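Local atomic coordinates of beta-lactamase II (PDB entry 6V72), a protein that probably hydrolyses beta-lactam antibiotics to substituted beta-amino acids, as a zinc-dependent enzyme of the class B metallo-beta-lactamase family. Residues A[159-165]-A[205-211]; A[213-219]-A[232-236]; A[164-170]-A[184-188]; A[49-53]-A[224-228]; A[30-34]-A[174-179]. All blocks are in the same frame, centred on the assembly; numbering follows the deposited sequence. Where two conformers were deposited one is given.

Contact 1: residues A[159-165]-A[205-211]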
# COMPACT_ATOMS: atom_id res chain seq x y z
N TYR A 159 -24.68 4.13 4.41
CA TYR A 159 -24.48 4.76 3.11
C TYR A 159 -23.45 3.99 2.30
O TYR A 159 -22.33 3.76 2.77
CB TYR A 159 -24.01 6.22 3.29
CG TYR A 159 -23.86 6.93 1.97
CD1 TYR A 159 -24.97 7.29 1.22
CD2 TYR A 159 -22.60 7.23 1.46
CE1 TYR A 159 -24.83 7.93 0.00
CE2 TYR A 159 -22.45 7.86 0.26
CZ TYR A 159 -23.55 8.21 -0.48
OH TYR A 159 -23.39 8.87 -1.70
N TYR A 160 -23.83 3.60 1.08
CA TYR A 160 -22.90 2.95 0.16
C TYR A 160 -22.38 4.02 -0.78
O TYR A 160 -23.16 4.54 -1.60
CB TYR A 160 -23.60 1.84 -0.63
CG TYR A 160 -22.72 1.27 -1.72
CD1 TYR A 160 -21.43 0.81 -1.43
CD2 TYR A 160 -23.16 1.22 -3.03
CE1 TYR A 160 -20.63 0.30 -2.42
CE2 TYR A 160 -22.35 0.71 -4.03
CZ TYR A 160 -21.08 0.25 -3.71
OH TYR A 160 -20.25 -0.26 -4.70
N PRO A 161 -21.09 4.38 -0.71
CA PRO A 161 -20.58 5.49 -1.52
C PRO A 161 -20.11 5.09 -2.91
O PRO A 161 -19.80 5.97 -3.71
CB PRO A 161 -19.39 6.00 -0.70
CG PRO A 161 -18.81 4.70 -0.10
CD PRO A 161 -20.08 3.90 0.27
N GLY A 162 -20.04 3.80 -3.20
CA GLY A 162 -19.37 3.31 -4.39
C GLY A 162 -18.08 2.60 -4.04
O GLY A 162 -17.63 2.59 -2.90
N GLY A 163 -17.47 2.02 -5.07
CA GLY A 163 -16.24 1.26 -4.87
C GLY A 163 -15.08 2.15 -4.45
O GLY A 163 -14.93 3.28 -4.92
N ALA A 164 -14.23 1.62 -3.59
CA ALA A 164 -13.05 2.38 -3.18
C ALA A 164 -12.02 1.40 -2.65
O ALA A 164 -11.34 0.74 -3.44
CB ALA A 164 -13.43 3.44 -2.14
N HIS A 165 -11.91 1.25 -1.32
CA HIS A 165 -10.96 0.29 -0.78
C HIS A 165 -11.32 -1.13 -1.20
O HIS A 165 -10.44 -1.96 -1.50
CB HIS A 165 -10.91 0.41 0.74
CG HIS A 165 -10.03 -0.60 1.41
ND1 HIS A 165 -8.68 -0.41 1.59
CD2 HIS A 165 -10.32 -1.80 1.97
CE1 HIS A 165 -8.17 -1.45 2.22
NE2 HIS A 165 -9.14 -2.31 2.46
N TYR A 205 -12.44 5.41 -6.67
CA TYR A 205 -12.15 5.72 -5.27
C TYR A 205 -12.41 7.20 -4.97
O TYR A 205 -13.08 7.53 -3.98
CB TYR A 205 -10.70 5.34 -4.96
CG TYR A 205 -10.37 5.04 -3.51
CD1 TYR A 205 -10.68 5.94 -2.49
CD2 TYR A 205 -9.69 3.88 -3.17
CE1 TYR A 205 -10.33 5.67 -1.18
CE2 TYR A 205 -9.36 3.59 -1.88
CZ TYR A 205 -9.68 4.48 -0.88
OH TYR A 205 -9.32 4.16 0.42
N ALA A 206 -11.89 8.10 -5.80
CA ALA A 206 -12.04 9.51 -5.47
C ALA A 206 -13.50 9.95 -5.45
O ALA A 206 -13.93 10.67 -4.54
CB ALA A 206 -11.24 10.36 -6.47
N GLN A 207 -14.30 9.53 -6.45
CA GLN A 207 -15.70 9.92 -6.43
C GLN A 207 -16.43 9.30 -5.25
O GLN A 207 -17.32 9.93 -4.67
CB GLN A 207 -16.39 9.53 -7.74
CG GLN A 207 -17.82 10.04 -7.83
CD GLN A 207 -17.91 11.56 -7.70
OE1 GLN A 207 -17.12 12.32 -8.30
NE2 GLN A 207 -18.86 12.02 -6.91
N SER A 208 -16.09 8.07 -4.88
CA SER A 208 -16.73 7.47 -3.71
C SER A 208 -16.41 8.25 -2.45
O SER A 208 -17.28 8.43 -1.59
CB SER A 208 -16.33 6.01 -3.57
OG SER A 208 -16.68 5.29 -4.76
N VAL A 209 -15.19 8.76 -2.33
CA VAL A 209 -14.89 9.60 -1.17
C VAL A 209 -15.70 10.89 -1.23
O VAL A 209 -16.23 11.35 -0.21
CB VAL A 209 -13.37 9.88 -1.09
CG1 VAL A 209 -13.05 10.89 0.02
CG2 VAL A 209 -12.62 8.60 -0.82
N ARG A 210 -15.84 11.49 -2.42
CA ARG A 210 -16.67 12.69 -2.52
C ARG A 210 -18.10 12.39 -2.13
O ARG A 210 -18.78 13.23 -1.53
CB ARG A 210 -16.65 13.24 -3.95
CG ARG A 210 -15.28 13.73 -4.43
CD ARG A 210 -15.43 14.44 -5.79
NE ARG A 210 -14.10 14.69 -6.34
CZ ARG A 210 -13.52 13.96 -7.29
NH1 ARG A 210 -14.18 12.96 -7.88
NH2 ARG A 210 -12.28 14.24 -7.66
N ASN A 211 -18.61 11.21 -2.53
CA ASN A 211 -19.98 10.83 -2.20
C ASN A 211 -20.16 10.71 -0.69
O ASN A 211 -21.15 11.18 -0.14
CB ASN A 211 -20.32 9.50 -2.88
CG ASN A 211 -20.43 9.63 -4.40
OD1 ASN A 211 -20.60 10.73 -4.94
ND2 ASN A 211 -20.37 8.50 -5.08
O HOH W 1 -7.66 1.98 0.97

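Contact 2: residues A[213-219]-A[232-236]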
# COMPACT_ATOMS: atom_id res chain seq x y z
N ALA A 213 -18.35 12.24 1.62
CA ALA A 213 -18.27 13.59 2.19
C ALA A 213 -19.60 14.32 2.04
O ALA A 213 -20.00 15.08 2.93
CB ALA A 213 -17.15 14.37 1.52
N ALA A 214 -20.29 14.12 0.91
CA ALA A 214 -21.56 14.79 0.67
C ALA A 214 -22.72 14.14 1.40
O ALA A 214 -23.72 14.81 1.69
CB ALA A 214 -21.86 14.81 -0.84
N ALA A 215 -22.61 12.83 1.67
CA ALA A 215 -23.65 12.13 2.42
C ALA A 215 -23.69 12.59 3.87
O ALA A 215 -24.76 12.64 4.48
CB ALA A 215 -23.38 10.62 2.35
N PHE A 216 -22.52 12.89 4.43
CA PHE A 216 -22.39 13.33 5.82
C PHE A 216 -21.66 14.67 5.82
O PHE A 216 -20.50 14.75 6.25
CB PHE A 216 -21.65 12.29 6.66
CG PHE A 216 -22.32 10.94 6.64
CD1 PHE A 216 -23.56 10.76 7.25
CD2 PHE A 216 -21.74 9.87 5.97
CE1 PHE A 216 -24.20 9.53 7.21
CE2 PHE A 216 -22.37 8.64 5.93
CZ PHE A 216 -23.61 8.47 6.55
N PRO A 217 -22.31 15.73 5.34
CA PRO A 217 -21.59 16.98 5.04
C PRO A 217 -21.24 17.82 6.24
O PRO A 217 -20.37 18.69 6.12
CB PRO A 217 -22.56 17.73 4.11
CG PRO A 217 -23.94 17.28 4.57
CD PRO A 217 -23.74 15.80 4.96
N ASP A 218 -21.88 17.61 7.38
CA ASP A 218 -21.70 18.49 8.53
C ASP A 218 -20.88 17.86 9.65
O ASP A 218 -20.41 18.59 10.53
CB ASP A 218 -23.07 18.93 9.08
CG ASP A 218 -23.93 19.61 8.03
OD1 ASP A 218 -23.40 20.47 7.31
OD2 ASP A 218 -25.13 19.28 7.90
N ALA A 219 -20.68 16.54 9.61
CA ALA A 219 -19.99 15.86 10.70
C ALA A 219 -18.56 16.35 10.84
O ALA A 219 -17.78 16.32 9.88
CB ALA A 219 -20.00 14.34 10.44
N ARG A 232 -12.35 16.60 9.52
CA ARG A 232 -12.58 16.32 8.11
C ARG A 232 -11.30 16.36 7.28
O ARG A 232 -11.35 16.00 6.09
CB ARG A 232 -13.63 17.28 7.55
CG ARG A 232 -14.99 17.10 8.20
CD ARG A 232 -16.08 17.89 7.50
NE ARG A 232 -16.50 17.39 6.19
CZ ARG A 232 -17.50 16.54 6.00
NH1 ARG A 232 -17.85 16.18 4.77
NH2 ARG A 232 -18.14 16.03 7.05
N LYS A 233 -10.16 16.76 7.85
CA LYS A 233 -8.90 16.61 7.12
C LYS A 233 -8.67 15.17 6.66
O LYS A 233 -8.04 14.95 5.62
CB LYS A 233 -7.72 17.09 7.97
CG LYS A 233 -6.45 17.28 7.12
CD LYS A 233 -5.21 17.51 7.96
CE LYS A 233 -4.12 18.16 7.12
NZ LYS A 233 -2.94 18.54 7.94
N ALA A 234 -9.19 14.18 7.40
CA ALA A 234 -9.05 12.80 6.95
C ALA A 234 -9.74 12.59 5.61
O ALA A 234 -9.22 11.88 4.74
CB ALA A 234 -9.65 11.84 7.99
N ILE A 235 -10.91 13.21 5.42
CA ILE A 235 -11.59 13.13 4.12
C ILE A 235 -10.78 13.85 3.06
O ILE A 235 -10.60 13.34 1.94
CB ILE A 235 -13.00 13.72 4.22
CG1 ILE A 235 -13.85 12.95 5.23
CG2 ILE A 235 -13.67 13.71 2.86
CD1 ILE A 235 -15.23 13.60 5.43
N GLU A 236 -10.29 15.05 3.38
CA GLU A 236 -9.55 15.85 2.41
C GLU A 236 -8.30 15.13 1.94
O GLU A 236 -8.01 15.10 0.73
CB GLU A 236 -9.18 17.20 3.03
CG GLU A 236 -8.33 18.08 2.13
CD GLU A 236 -7.73 19.28 2.85
OE1 GLU A 236 -8.51 20.11 3.37
OE2 GLU A 236 -6.48 19.39 2.90

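Contact 3: residues A[164-170]-A[184-188]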
# COMPACT_ATOMS: atom_id res chain seq x y z
N ALA A 164 -14.23 1.62 -3.59
CA ALA A 164 -13.05 2.38 -3.18
C ALA A 164 -12.02 1.40 -2.65
O ALA A 164 -11.34 0.74 -3.44
CB ALA A 164 -13.43 3.44 -2.14
N HIS A 165 -11.91 1.25 -1.32
CA HIS A 165 -10.96 0.29 -0.78
C HIS A 165 -11.32 -1.13 -1.20
O HIS A 165 -10.44 -1.96 -1.50
CB HIS A 165 -10.91 0.41 0.74
CG HIS A 165 -10.03 -0.60 1.41
ND1 HIS A 165 -8.68 -0.41 1.59
CD2 HIS A 165 -10.32 -1.80 1.97
CE1 HIS A 165 -8.17 -1.45 2.22
NE2 HIS A 165 -9.14 -2.31 2.46
N THR A 166 -12.62 -1.42 -1.25
CA THR A 166 -13.17 -2.60 -1.90
C THR A 166 -14.37 -2.17 -2.73
O THR A 166 -14.89 -1.06 -2.59
CB THR A 166 -13.61 -3.67 -0.90
OG1 THR A 166 -14.65 -3.13 -0.07
CG2 THR A 166 -12.45 -4.09 -0.04
N ARG A 167 -14.86 -3.08 -3.58
CA ARG A 167 -16.00 -2.76 -4.43
C ARG A 167 -17.23 -2.44 -3.60
O ARG A 167 -18.05 -1.58 -3.98
CB ARG A 167 -16.32 -3.94 -5.36
CG ARG A 167 -17.40 -3.62 -6.42
CD ARG A 167 -17.85 -4.86 -7.20
NE ARG A 167 -18.46 -5.83 -6.30
CZ ARG A 167 -18.70 -7.11 -6.59
NH1 ARG A 167 -18.42 -7.59 -7.80
NH2 ARG A 167 -19.24 -7.90 -5.65
N ASP A 168 -17.40 -3.12 -2.47
CA ASP A 168 -18.66 -3.07 -1.76
C ASP A 168 -18.52 -2.43 -0.37
O ASP A 168 -19.41 -2.60 0.47
CB ASP A 168 -19.25 -4.47 -1.67
CG ASP A 168 -19.38 -5.16 -3.06
OD1 ASP A 168 -19.93 -4.54 -4.01
OD2 ASP A 168 -18.90 -6.31 -3.19
N ASN A 169 -17.45 -1.67 -0.13
CA ASN A 169 -17.31 -1.02 1.18
C ASN A 169 -18.47 -0.06 1.46
O ASN A 169 -18.96 0.62 0.56
CB ASN A 169 -15.95 -0.29 1.29
CG ASN A 169 -15.61 0.65 0.13
OD1 ASN A 169 -16.49 1.17 -0.58
ND2 ASN A 169 -14.33 0.91 -0.02
N ILE A 170 -18.93 -0.04 2.72
CA ILE A 170 -19.98 0.89 3.12
C ILE A 170 -19.52 1.75 4.29
O ILE A 170 -18.46 1.52 4.88
CB ILE A 170 -21.31 0.17 3.45
CG1 ILE A 170 -21.14 -0.74 4.67
CG2 ILE A 170 -21.82 -0.61 2.22
CD1 ILE A 170 -22.49 -1.36 5.15
N CYS A 184 -12.75 1.28 6.09
CA CYS A 184 -11.40 1.17 5.56
C CYS A 184 -11.14 2.10 4.40
O CYS A 184 -10.02 2.15 3.90
CB CYS A 184 -11.10 -0.25 5.12
SG CYS A 184 -10.73 -1.41 6.50
N MSE A 185 -12.14 2.86 3.97
CA MSE A 185 -12.00 3.72 2.83
C MSE A 185 -11.28 5.03 3.19
O MSE A 185 -10.53 5.58 2.38
CB MSE A 185 -13.37 3.99 2.26
CG MSE A 185 -13.49 5.08 1.28
SE MSE A 185 -15.37 5.06 0.80
CE MSE A 185 -16.00 3.56 1.87
N ILE A 186 -11.50 5.51 4.42
CA ILE A 186 -10.97 6.79 4.87
C ILE A 186 -9.71 6.54 5.67
O ILE A 186 -9.66 5.64 6.53
CB ILE A 186 -12.02 7.55 5.71
CG1 ILE A 186 -13.27 7.82 4.87
CG2 ILE A 186 -11.46 8.88 6.27
CD1 ILE A 186 -13.04 8.78 3.68
N LYS A 187 -8.67 7.31 5.34
CA LYS A 187 -7.36 7.26 5.98
C LYS A 187 -7.09 8.56 6.71
O LYS A 187 -7.81 9.55 6.54
CB LYS A 187 -6.25 7.04 4.95
CG LYS A 187 -6.45 5.91 4.00
CD LYS A 187 -6.81 4.62 4.68
CE LYS A 187 -6.71 3.52 3.67
NZ LYS A 187 -7.36 2.28 4.11
N ALA A 188 -5.99 8.57 7.45
CA ALA A 188 -5.71 9.67 8.36
C ALA A 188 -5.40 10.95 7.59
O ALA A 188 -4.94 10.91 6.44
CB ALA A 188 -4.54 9.32 9.28
O HOH W 1 -7.66 1.98 0.97

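Contact 4: residues A[49-53]-A[224-228]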
# COMPACT_ATOMS: atom_id res chain seq x y z
N ILE A 49 -1.16 -3.04 15.14
CA ILE A 49 -1.97 -2.23 14.23
C ILE A 49 -3.39 -2.17 14.78
O ILE A 49 -3.96 -3.22 15.10
CB ILE A 49 -1.98 -2.81 12.80
CG1 ILE A 49 -0.56 -2.92 12.25
CG2 ILE A 49 -2.87 -1.97 11.87
CD1 ILE A 49 -0.50 -3.05 10.74
N PRO A 50 -3.99 -0.99 14.90
CA PRO A 50 -5.35 -0.92 15.44
C PRO A 50 -6.41 -1.25 14.40
O PRO A 50 -6.25 -1.00 13.21
CB PRO A 50 -5.47 0.55 15.87
CG PRO A 50 -4.57 1.28 14.86
CD PRO A 50 -3.41 0.34 14.62
N SER A 51 -7.50 -1.83 14.89
CA SER A 51 -8.75 -1.89 14.16
C SER A 51 -9.83 -1.29 15.04
O SER A 51 -9.93 -1.65 16.22
CB SER A 51 -9.11 -3.34 13.75
OG SER A 51 -10.28 -3.35 12.94
N ASN A 52 -10.58 -0.33 14.48
CA ASN A 52 -11.63 0.40 15.20
C ASN A 52 -13.01 0.06 14.65
O ASN A 52 -13.20 -0.02 13.44
CB ASN A 52 -11.48 1.92 15.07
CG ASN A 52 -10.11 2.42 15.41
OD1 ASN A 52 -9.52 3.23 14.66
ND2 ASN A 52 -9.58 1.99 16.52
N GLY A 53 -13.98 -0.03 15.55
CA GLY A 53 -15.37 -0.06 15.17
C GLY A 53 -16.20 0.69 16.20
O GLY A 53 -15.64 1.39 17.05
N MSE A 224 -12.57 6.06 11.60
CA MSE A 224 -12.18 5.14 10.53
C MSE A 224 -11.54 3.87 11.07
O MSE A 224 -11.29 3.79 12.27
CB MSE A 224 -11.25 5.83 9.53
CG MSE A 224 -9.86 6.14 10.09
SE MSE A 224 -9.17 7.82 9.37
CE MSE A 224 -10.11 9.01 10.62
N SER A 225 -11.29 2.88 10.20
CA SER A 225 -10.96 1.54 10.68
C SER A 225 -9.57 1.46 11.29
O SER A 225 -9.37 0.70 12.24
CB SER A 225 -11.09 0.51 9.57
OG SER A 225 -12.46 0.29 9.25
N HIS A 226 -8.59 2.21 10.78
CA HIS A 226 -7.22 1.91 11.20
C HIS A 226 -6.45 3.13 11.69
O HIS A 226 -5.21 3.09 11.77
CB HIS A 226 -6.49 1.20 10.07
CG HIS A 226 -7.11 -0.12 9.73
ND1 HIS A 226 -7.13 -1.17 10.62
CD2 HIS A 226 -7.76 -0.55 8.62
CE1 HIS A 226 -7.75 -2.20 10.07
NE2 HIS A 226 -8.14 -1.85 8.86
N SER A 227 -7.14 4.21 12.03
CA SER A 227 -6.55 5.41 12.59
C SER A 227 -7.52 5.99 13.61
O SER A 227 -8.72 5.73 13.53
CB SER A 227 -6.23 6.45 11.50
OG SER A 227 -5.22 5.99 10.63
N PRO A 228 -7.03 6.75 14.57
CA PRO A 228 -7.93 7.35 15.58
C PRO A 228 -8.80 8.46 14.99
O PRO A 228 -8.51 9.00 13.92
CB PRO A 228 -6.97 7.90 16.65
CG PRO A 228 -5.64 7.89 16.03
CD PRO A 228 -5.61 6.89 14.93
O HOH W 2 -13.58 -1.33 11.04

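Contact 5: residues A[30-34]-A[174-179]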
# COMPACT_ATOMS: atom_id res chain seq x y z
N LEU A 30 -17.00 8.45 21.98
CA LEU A 30 -17.02 9.51 20.98
C LEU A 30 -18.11 10.54 21.26
O LEU A 30 -17.99 11.70 20.84
CB LEU A 30 -17.25 8.93 19.59
CG LEU A 30 -16.17 7.95 19.13
CD1 LEU A 30 -16.40 7.56 17.66
CD2 LEU A 30 -14.78 8.52 19.36
N ALA A 31 -19.17 10.11 21.93
CA ALA A 31 -20.31 10.95 22.28
C ALA A 31 -21.10 10.14 23.29
O ALA A 31 -20.86 8.95 23.47
CB ALA A 31 -21.16 11.30 21.06
N GLU A 32 -22.05 10.79 23.94
CA GLU A 32 -22.93 10.04 24.83
C GLU A 32 -23.59 8.88 24.08
O GLU A 32 -24.24 9.08 23.05
CB GLU A 32 -23.99 10.96 25.42
CG GLU A 32 -24.91 10.23 26.38
CD GLU A 32 -25.95 11.14 26.97
OE1 GLU A 32 -25.72 12.37 27.03
OE2 GLU A 32 -27.01 10.62 27.38
N GLY A 33 -23.38 7.66 24.58
CA GLY A 33 -23.93 6.47 23.97
C GLY A 33 -23.21 5.98 22.73
O GLY A 33 -23.72 5.07 22.06
N VAL A 34 -22.06 6.55 22.39
CA VAL A 34 -21.31 6.11 21.21
C VAL A 34 -19.92 5.71 21.67
O VAL A 34 -19.09 6.57 22.01
CB VAL A 34 -21.23 7.19 20.12
CG1 VAL A 34 -20.48 6.63 18.90
CG2 VAL A 34 -22.62 7.66 19.74
N LEU A 174 -23.84 9.15 12.17
CA LEU A 174 -24.76 9.59 13.21
C LEU A 174 -24.90 11.10 13.04
O LEU A 174 -24.22 11.88 13.74
CB LEU A 174 -24.25 9.25 14.60
CG LEU A 174 -24.19 7.74 14.87
CD1 LEU A 174 -23.30 7.43 16.08
CD2 LEU A 174 -25.59 7.17 15.06
N PRO A 175 -25.74 11.54 12.11
CA PRO A 175 -25.76 12.97 11.76
C PRO A 175 -26.18 13.86 12.92
O PRO A 175 -25.75 15.01 12.98
CB PRO A 175 -26.77 13.03 10.60
CG PRO A 175 -26.76 11.67 10.02
CD PRO A 175 -26.56 10.73 11.19
N GLU A 176 -27.00 13.36 13.84
CA GLU A 176 -27.43 14.20 14.95
C GLU A 176 -26.32 14.43 15.96
O GLU A 176 -26.43 15.33 16.79
CB GLU A 176 -28.64 13.59 15.66
CG GLU A 176 -29.87 13.49 14.79
CD GLU A 176 -30.45 14.85 14.43
OE1 GLU A 176 -30.26 15.82 15.20
OE2 GLU A 176 -31.11 14.96 13.38
N LEU A 177 -25.27 13.62 15.92
CA LEU A 177 -24.15 13.74 16.83
C LEU A 177 -22.89 14.20 16.12
O LEU A 177 -21.84 14.35 16.77
CB LEU A 177 -23.90 12.39 17.53
CG LEU A 177 -25.08 11.89 18.36
CD1 LEU A 177 -24.83 10.47 18.83
CD2 LEU A 177 -25.31 12.80 19.55
N GLY A 178 -22.97 14.44 14.81
CA GLY A 178 -21.82 14.92 14.06
C GLY A 178 -20.69 13.93 13.90
O GLY A 178 -19.52 14.34 13.85
N ILE A 179 -21.00 12.64 13.79
CA ILE A 179 -20.00 11.58 13.68
C ILE A 179 -20.24 10.84 12.37
O ILE A 179 -21.38 10.46 12.07
CB ILE A 179 -20.06 10.59 14.86
CG1 ILE A 179 -19.75 11.28 16.19
CG2 ILE A 179 -19.13 9.40 14.62
CD1 ILE A 179 -20.22 10.46 17.39

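Contact 1: residues A[159-165]-A[205-211]
How a helix can hold an irregular loop that carries a metal ligand is well illustrated by residues 205-211, the first two turns of helix 205-215, and the loop 159-165. Polar ties come first. Two helix side chains spaced three residues apart reach loop carbonyls: Asn211 ND2 donates to Pro161 O at 2.9 Å and almost linearly (175°), and Ser208 OG donates to Gly163 O at 2.7 Å. The Asn211 side chain has a second partner within the helix: Gln207 NE2 donates to Asn211 OD1 at 2.9 Å.

Steric fit follows. Gly162 runs so close over Ser208 that a side chain there would collide with the hydroxyl, and its backbone angles (110/174) are ones a residue with a CB tolerates poorly. Beside it, Pro161 CB lies 3.3 Å from Ser208 O, and Tyr159 OH is 3.3 Å from Asn211 CB.

Aromatic packing closes the far end. Ala164 CB sits 3.7 Å from the centroid of the Tyr205 ring, over its face, in a CH-pi contact. The Tyr205 hydroxyl bonds to Met185 O, and it also receives a hydrogen bond from water 1 (2.8 Å to OH), which lies 2.7 Å from His165 ND1. His165 is a zinc ligand seen in this protein, although unoccupied in this chain, so the contact packs helix 205-215 against a zinc-ligand loop of the metallo-beta-lactamase active site.

Contact 2: residues A[213-219]-A[232-236]
Arginine is well suited to gathering several backbone carbonyls at once, and Arg232 does so here, with 100 Å² covered by residues 213-219. Its guanidinium meets the end of helix 205-215 and the turn beyond it with three carbonyls arranged around its edge. NH2 of Arg232 donates to Phe216 O at 2.8 Å and to Ala219 O at 2.9 Å, both with good angles, while its NH1 makes a weak bond to Ala213 O at 3.0 Å and a longer weak one to Phe216 O at 3.4 Å. Pro217 O lies over a face of the group, 3.6 Å from Arg232 CZ. Phe216 is the first residue to leave helical geometry, so the charge meets Ala213 O and Phe216 O where the helix ends, and Ala219 O in the following turn, before strand 221-223.

In the layered alpha-beta/beta-alpha fold of the superfamily, helices 205-215 and 233-243 pack together as part of an outer layer; the contact joins the end of the one to the start of the other.

Ala213, with 46 Å² covered, has the apolar part of this junction: its CB lies 3.8 Å from Ile235 CG2 and also 3.8 Å from Arg232 NH1. Ile235 continues onto Val209 and Phe212 of helix 205-215. Ala219, 33 Å² covered, keeps its CB 4.2 Å from Arg232 NH2, while that methyl also packs on Ala180 of strand 179-181.

Contact 3: residues A[164-170]-A[184-188]
Metal sites are commonly assembled from loops at the ends of strands, and the loop that contains residues 164-170 follows that rule. Ala164 is a plain apolar neighbour: its CB rests 3.8 Å from Met185 CG, a selenomethionine in this crystal. His165 is the most covered residue of this segment. One face of its imidazole lies against Cys184, with Cys184 CB 3.8 Å from the ring centroid in a CH-pi contact and Cys184 SG farther off at 4.8 Å, obliquely placed. His165 ND1 is 2.7 Å from water 1, which accepts a weak hydrogen bond from Lys187 NZ at 3.2 Å; Lys187 NZ also donates to Cys184 O at 2.7 Å, folding the lysine back over its own loop.

This is the active site of a class B enzyme. His165 and Cys184 have been seen as ligands of different zinc ions in this protein, though neither holds metal in this chain, and His96 and His226 lie beside the cysteine.

Thr166 to Asn169 then form a type I beta turn that carries the chain away from Cys184, with Arg167 and Asp168 joined by a salt bridge at its tip (Arg167 NH2 to Asp168 OD2, 2.9 Å). The chain returns at Asn169, whose CG is 3.4 Å from Met185 CE. Ile170 touches the same methyl more loosely, its O 4.4 Å from Met185 CE, while its side chain turns to strand 135-139.

Contact 4: residues A[49-53]-A[224-228]
His226 lays the ND1 edge of its imidazole against the backbone of strand 49-58, overlapping Pro50 and Ser51. Its ND1 donates to Pro50 O at 2.7 Å in a nearly straight bond (172°), and the carbonyl lies close to the ring plane. Two residues along the strand, Asn52 N donates to Ser225 O at 2.7 Å, while Ser51 CA, 3.3 Å from Ser225 O, adds a CA-H...O contact to the same acceptor. The loop 224-228 is thus fastened at two points to a strand of the nine-stranded sheet. Water 2 makes a further bridge, donating to Asn52 O at 2.8 Å and accepting from Ser225 OG at 2.7 Å.

His226 has been seen as a zinc ligand in this protein, and its ring lies beside Cys184, another such ligand. With ND1 committed as a donor to a main-chain carbonyl, the bond favours this orientation of the imidazole, and in a neutral ring NE2 would be left to offer its lone pair, consistent with metal binding through that nitrogen.

Contact 5: residues A[30-34]-A[174-179]
Two beta-hairpin turns, one from each sheet of the sandwich, meet here mainly through apolar side chains. Residues 30-34 join strands 25-29 and 34-41 through a type II turn from Ala31 to Val34, with Leu30 and Ala31 opposite Val34 in a classic beta bulge; residues 174-179 link strands 171-174 and 179-181, with a G1 bulge in which Gly178 and Ile179 face Leu174.

Three methyl-bearing side chains of the first turn surround a shallow hollow, and Ile179 fills it with its CD1, which lies 4.0 Å from Leu30 CB, 3.9 Å from Ala31 CB and 4.1 Å from Val34 CG1. A complementary knob points the other way: the Val34 side chain fits between two leucines of the second turn. Leu177 lies at the exposed side and reaches Ala31 as well, its CD1 4.4 Å from Ala31 CB. The valine's seat is notably even, with Val34 CG2 3.7 Å from both Leu174 CD1 and Leu177 CD1.

How the contacts relate
From the N terminus, contact 5 opens first at 30-34 and contact 4 at 49-53. Contact 1 opens at 159-165, and contact 3, sharing Ala164 and His165 with it, just after. Contact 5 closes at 174-179, so its loop crosses those of contacts 1, 3 and 4. Contact 3 then closes at 184-188, nested within contact 1, which closes at 205-211. Contact 2 opens at 213-219, contact 4 closes around contacts 1 and 3 at 224-228, and contact 2, crossing it, closes last. Contacts 4 and 5 tie the large sheet to the chain's C-terminal half; contacts 1 and 2 share helix 205-215; contacts 1, 3 and 4 include the zinc ligands His165, Cys184 and His226.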